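Local structure of putative NADH-depentdent flavin oxidoreductase (Cupriavidus metallidurans, 5OCS) at residues L73-L86 with A162-G174. The protein is an Old Yellow Enzyme-type ene-reductase that binds FMN and probably uses NADPH or NADH to reduce it. Sequence-based numbering, arbitrary orientation.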
loop_
_atom_site.group_PDB
_atom_site.type_symbol
_atom_site.label_atom_id
_atom_site.label_comp_id
_atom_site.label_asym_id
_atom_site.label_seq_id
_atom_site.Cartn_x
_atom_site.Cartn_y
_atom_site.Cartn_z
ATOM N N LEU D 73 1.179 -5.095 -22.889
ATOM C CA LEU D 73 -0.052 -4.545 -23.435
ATOM C C LEU D 73 -0.171 -4.861 -24.913
ATOM O O LEU D 73 -0.220 -3.949 -25.774
ATOM C CB LEU D 73 -0.093 -3.048 -23.164
ATOM C CG LEU D 73 -1.447 -2.389 -23.342
ATOM C CD1 LEU D 73 -2.550 -3.129 -22.577
ATOM C CD2 LEU D 73 -1.361 -0.924 -22.942
ATOM N N TYR D 74 -0.169 -6.154 -25.195
ATOM C CA TYR D 74 -0.010 -6.634 -26.559
ATOM C C TYR D 74 -1.143 -7.532 -27.028
ATOM O O TYR D 74 -1.096 -8.087 -28.141
ATOM C CB TYR D 74 1.399 -7.244 -26.770
ATOM C CG TYR D 74 1.842 -8.326 -25.779
ATOM C CD1 TYR D 74 1.221 -9.576 -25.727
ATOM C CD2 TYR D 74 2.902 -8.112 -24.912
ATOM C CE1 TYR D 74 1.649 -10.570 -24.834
ATOM C CE2 TYR D 74 3.360 -9.100 -24.029
ATOM C CZ TYR D 74 2.735 -10.331 -23.989
ATOM O OH TYR D 74 3.176 -11.284 -23.100
ATOM N N ASN D 75 -2.198 -7.628 -26.214
ATOM C CA ASN D 75 -3.392 -8.368 -26.603
ATOM C C ASN D 75 -4.564 -7.926 -25.749
ATOM O O ASN D 75 -4.379 -7.208 -24.760
ATOM C CB ASN D 75 -3.164 -9.877 -26.550
ATOM C CG ASN D 75 -2.925 -10.407 -25.174
ATOM O OD1 ASN D 75 -3.492 -9.939 -24.206
ATOM N ND2 ASN D 75 -2.082 -11.430 -25.077
ATOM N N ASP D 76 -5.757 -8.363 -26.098
ATOM C CA ASP D 76 -6.953 -7.975 -25.357
ATOM C C ASP D 76 -6.911 -8.377 -23.872
ATOM O O ASP D 76 -7.407 -7.638 -23.014
ATOM C CB ASP D 76 -8.200 -8.628 -26.000
ATOM C CG ASP D 76 -8.583 -8.004 -27.319
ATOM O OD1 ASP D 76 -7.963 -7.041 -27.796
ATOM O OD2 ASP D 76 -9.530 -8.513 -27.926
ATOM N N ALA D 77 -6.359 -9.547 -23.556
ATOM C CA ALA D 77 -6.332 -10.019 -22.175
ATOM C C ALA D 77 -5.452 -9.086 -21.365
ATOM O O ALA D 77 -5.797 -8.695 -20.260
ATOM C CB ALA D 77 -5.809 -11.427 -22.096
ATOM N N ASN D 78 -4.289 -8.748 -21.919
ATOM C CA ASN D 78 -3.385 -7.787 -21.245
ATOM C C ASN D 78 -4.142 -6.502 -20.923
ATOM O O ASN D 78 -4.035 -5.947 -19.814
ATOM C CB ASN D 78 -2.204 -7.360 -22.132
ATOM C CG ASN D 78 -1.141 -8.401 -22.358
ATOM O OD1 ASN D 78 -0.199 -8.085 -23.117
ATOM N ND2 ASN D 78 -1.202 -9.588 -21.718
ATOM N N GLU D 79 -4.909 -6.045 -21.899
ATOM C CA GLU D 79 -5.670 -4.784 -21.766
ATOM C C GLU D 79 -6.717 -4.879 -20.662
ATOM O O GLU D 79 -6.798 -4.005 -19.801
ATOM C CB GLU D 79 -6.312 -4.349 -23.078
ATOM C CG GLU D 79 -6.963 -2.957 -23.024
ATOM C CD GLU D 79 -7.461 -2.526 -24.390
ATOM O OE1 GLU D 79 -7.030 -3.122 -25.442
ATOM O OE2 GLU D 79 -8.315 -1.607 -24.423
ATOM N N ALA D 80 -7.505 -5.936 -20.682
ATOM C CA ALA D 80 -8.499 -6.163 -19.640
ATOM C C ALA D 80 -7.899 -6.255 -18.234
ATOM O O ALA D 80 -8.447 -5.676 -17.312
ATOM C CB ALA D 80 -9.346 -7.422 -19.912
ATOM N N ALA D 81 -6.799 -6.986 -18.080
ATOM C CA ALA D 81 -6.136 -7.164 -16.764
ATOM C C ALA D 81 -5.627 -5.836 -16.214
ATOM O O ALA D 81 -5.845 -5.496 -15.055
ATOM C CB ALA D 81 -4.991 -8.172 -16.857
ATOM N N LEU D 82 -5.005 -5.052 -17.064
ATOM C CA LEU D 82 -4.573 -3.712 -16.628
ATOM C C LEU D 82 -5.757 -2.772 -16.334
ATOM O O LEU D 82 -5.725 -2.002 -15.365
ATOM C CB LEU D 82 -3.603 -3.119 -17.649
ATOM C CG LEU D 82 -2.854 -1.844 -17.281
ATOM C CD1 LEU D 82 -2.109 -1.935 -15.964
ATOM C CD2 LEU D 82 -1.895 -1.505 -18.416
ATOM N N GLY D 83 -6.812 -2.873 -17.140
ATOM C CA GLY D 83 -8.036 -2.096 -16.946
ATOM C C GLY D 83 -8.659 -2.344 -15.579
ATOM O O GLY D 83 -9.167 -1.375 -14.948
ATOM N N ARG D 84 -8.607 -3.594 -15.093
ATOM C CA ARG D 84 -9.136 -3.896 -13.743
ATOM C C ARG D 84 -8.373 -3.148 -12.658
ATOM O O ARG D 84 -8.968 -2.557 -11.754
ATOM C CB ARG D 84 -9.114 -5.380 -13.450
ATOM C CG ARG D 84 -10.169 -6.157 -14.231
ATOM C CD ARG D 84 -10.291 -7.628 -13.741
ATOM N NE ARG D 84 -9.260 -8.497 -14.306
ATOM C CZ ARG D 84 -9.290 -9.047 -15.538
ATOM N NH1 ARG D 84 -8.275 -9.800 -15.932
ATOM N NH2 ARG D 84 -10.308 -8.840 -16.387
ATOM N N VAL D 85 -7.062 -3.128 -12.784
ATOM C CA VAL D 85 -6.206 -2.369 -11.862
ATOM C C VAL D 85 -6.485 -0.883 -11.957
ATOM O O VAL D 85 -6.678 -0.201 -10.927
ATOM C CB VAL D 85 -4.709 -2.639 -12.136
ATOM C CG1 VAL D 85 -3.843 -1.810 -11.208
ATOM C CG2 VAL D 85 -4.384 -4.105 -11.899
ATOM N N LEU D 86 -6.504 -0.350 -13.176
ATOM C CA LEU D 86 -6.765 1.092 -13.331
ATOM C C LEU D 86 -8.120 1.511 -12.777
ATOM O O LEU D 86 -8.263 2.581 -12.240
ATOM C CB LEU D 86 -6.697 1.515 -14.815
ATOM C CG LEU D 86 -5.323 1.414 -15.431
ATOM C CD1 LEU D 86 -5.419 1.471 -16.956
ATOM C CD2 LEU D 86 -4.418 2.534 -14.904
ATOM N N ALA D 162 0.126 0.002 -31.598
ATOM C CA ALA D 162 -1.008 -0.781 -31.115
ATOM C C ALA D 162 -1.124 -0.625 -29.604
ATOM O O ALA D 162 -2.219 -0.401 -29.070
ATOM C CB ALA D 162 -0.939 -2.240 -31.523
ATOM N N ALA D 163 -0.001 -0.721 -28.922
ATOM C CA ALA D 163 0.019 -0.599 -27.447
ATOM C C ALA D 163 -0.364 0.810 -27.003
ATOM O O ALA D 163 -1.072 0.963 -26.009
ATOM C CB ALA D 163 1.386 -0.994 -26.896
ATOM N N ALA D 164 0.052 1.825 -27.723
ATOM C CA ALA D 164 -0.337 3.185 -27.420
ATOM C C ALA D 164 -1.862 3.402 -27.551
ATOM O O ALA D 164 -2.443 4.076 -26.727
ATOM C CB ALA D 164 0.387 4.136 -28.328
ATOM N N LYS D 165 -2.479 2.775 -28.552
ATOM C CA LYS D 165 -3.931 2.852 -28.717
ATOM C C LYS D 165 -4.658 2.126 -27.597
ATOM O O LYS D 165 -5.703 2.600 -27.131
ATOM C CB LYS D 165 -4.349 2.315 -30.080
ATOM C CG LYS D 165 -3.909 3.221 -31.222
ATOM C CD LYS D 165 -4.246 2.572 -32.547
ATOM C CE LYS D 165 -3.847 3.395 -33.757
ATOM N NZ LYS D 165 -4.153 2.623 -35.007
ATOM N N ARG D 166 -4.121 0.983 -27.162
ATOM C CA ARG D 166 -4.713 0.273 -26.021
ATOM C C ARG D 166 -4.629 1.111 -24.763
ATOM O O ARG D 166 -5.609 1.206 -24.002
ATOM C CB ARG D 166 -4.086 -1.089 -25.795
ATOM C CG ARG D 166 -4.293 -2.074 -26.918
ATOM C CD ARG D 166 -3.740 -3.398 -26.492
ATOM N NE ARG D 166 -3.762 -4.416 -27.550
ATOM C CZ ARG D 166 -4.803 -5.183 -27.842
ATOM N NH1 ARG D 166 -5.940 -5.074 -27.166
ATOM N NH2 ARG D 166 -4.712 -6.083 -28.829
ATOM N N ALA D 167 -3.474 1.755 -24.566
ATOM C CA ALA D 167 -3.282 2.625 -23.404
ATOM C C ALA D 167 -4.288 3.785 -23.440
ATOM O O ALA D 167 -4.883 4.116 -22.408
ATOM C CB ALA D 167 -1.846 3.115 -23.320
ATOM N N ALA D 168 -4.487 4.383 -24.599
ATOM C CA ALA D 168 -5.454 5.482 -24.737
ATOM C C ALA D 168 -6.870 4.997 -24.371
ATOM O O ALA D 168 -7.603 5.680 -23.650
ATOM C CB ALA D 168 -5.415 6.063 -26.148
ATOM N N ARG D 169 -7.235 3.822 -24.867
ATOM C CA ARG D 169 -8.572 3.234 -24.602
ATOM C C ARG D 169 -8.794 2.893 -23.119
ATOM O O ARG D 169 -9.898 2.988 -22.609
ATOM C CB ARG D 169 -8.727 1.963 -25.415
ATOM C CG ARG D 169 -10.117 1.366 -25.395
ATOM C CD ARG D 169 -10.375 0.520 -26.623
ATOM N NE ARG D 169 -9.403 -0.549 -26.759
ATOM C CZ ARG D 169 -9.119 -1.205 -27.883
ATOM N NH1 ARG D 169 -9.756 -0.942 -29.011
ATOM N NH2 ARG D 169 -8.222 -2.166 -27.875
ATOM N N LEU D 170 -7.709 2.585 -22.424
ATOM C CA LEU D 170 -7.739 2.381 -20.978
ATOM C C LEU D 170 -7.843 3.665 -20.188
ATOM O O LEU D 170 -7.993 3.625 -18.965
ATOM C CB LEU D 170 -6.470 1.599 -20.549
ATOM C CG LEU D 170 -6.402 0.123 -20.939
ATOM C CD1 LEU D 170 -5.101 -0.560 -20.500
ATOM C CD2 LEU D 170 -7.546 -0.638 -20.332
ATOM N N GLY D 171 -7.738 4.813 -20.851
ATOM C CA GLY D 171 -7.784 6.070 -20.156
ATOM C C GLY D 171 -6.440 6.409 -19.520
ATOM O O GLY D 171 -6.366 7.334 -18.714
ATOM N N ILE D 172 -5.344 5.759 -19.933
ATOM C CA ILE D 172 -4.010 6.175 -19.452
ATOM C C ILE D 172 -3.737 7.583 -20.023
ATOM O O ILE D 172 -4.092 7.881 -21.178
ATOM C CB ILE D 172 -2.970 5.135 -19.844
ATOM C CG1 ILE D 172 -3.287 3.834 -19.131
ATOM C CG2 ILE D 172 -1.586 5.603 -19.508
ATOM C CD1 ILE D 172 -2.432 2.649 -19.468
ATOM N N GLU D 173 -3.095 8.422 -19.225
ATOM C CA GLU D 173 -3.055 9.864 -19.476
ATOM C C GLU D 173 -1.787 10.344 -20.158
ATOM O O GLU D 173 -1.672 11.529 -20.501
ATOM C CB GLU D 173 -3.248 10.581 -18.172
ATOM C CG GLU D 173 -4.675 10.425 -17.653
ATOM C CD GLU D 173 -4.811 10.742 -16.180
ATOM O OE1 GLU D 173 -4.435 9.896 -15.354
ATOM O OE2 GLU D 173 -5.221 11.893 -15.859
ATOM N N GLY D 174 -0.837 9.441 -20.373
ATOM C CA GLY D 174 0.413 9.800 -20.979
ATOM C C GLY D 174 1.269 8.583 -21.252
ATOM O O GLY D 174 1.065 7.513 -20.663
HETATM O O HOH W 1 -1.145 -3.846 -28.409
#
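Two neighbouring outer helices of the TIM barrel, 76-92 and 150-169, pack together, their segments 76-86 and 162-169 running side by side at 34°, and a salt-bridge network of Asp76, Glu79, Arg166 and Arg169 joins them on the outer side. Glu79, its CG anti to the backbone N (chi1 -173°) and its chain extended, reaches across to Arg169, which grips it side-on: NE meets OE2 at 2.8 Å and NH2 meets OE1 at 2.9 Å, both on syn lone pairs, with the two planes nearly coplanar. Arg166 NH1 also donates to Glu79 OE1 (2.8 Å), but from a guanidinium turned 75° to that carboxylate, and a straighter bond takes the same NH1 to the anti lone pair of Asp76 OD1. The backbone around Asn75 covers one face of this guanidinium, while a water accepts from Arg166 NE and donates to Leu73 O. Beneath the charges, Leu170 CD2 packs on Glu79 CG (3.6 Å) and on Gly83 CA (3.7 Å). Deeper, Leu86 CD1 touches Leu170 CB and Ile172 CG1, and Leu82 and Ile172 continue onto Ile99 of strand 96-102. Two donors on Glu79 OE1 and two acceptors on Arg166 NH1 link the four charges, which probably keeps both carboxylates ionised.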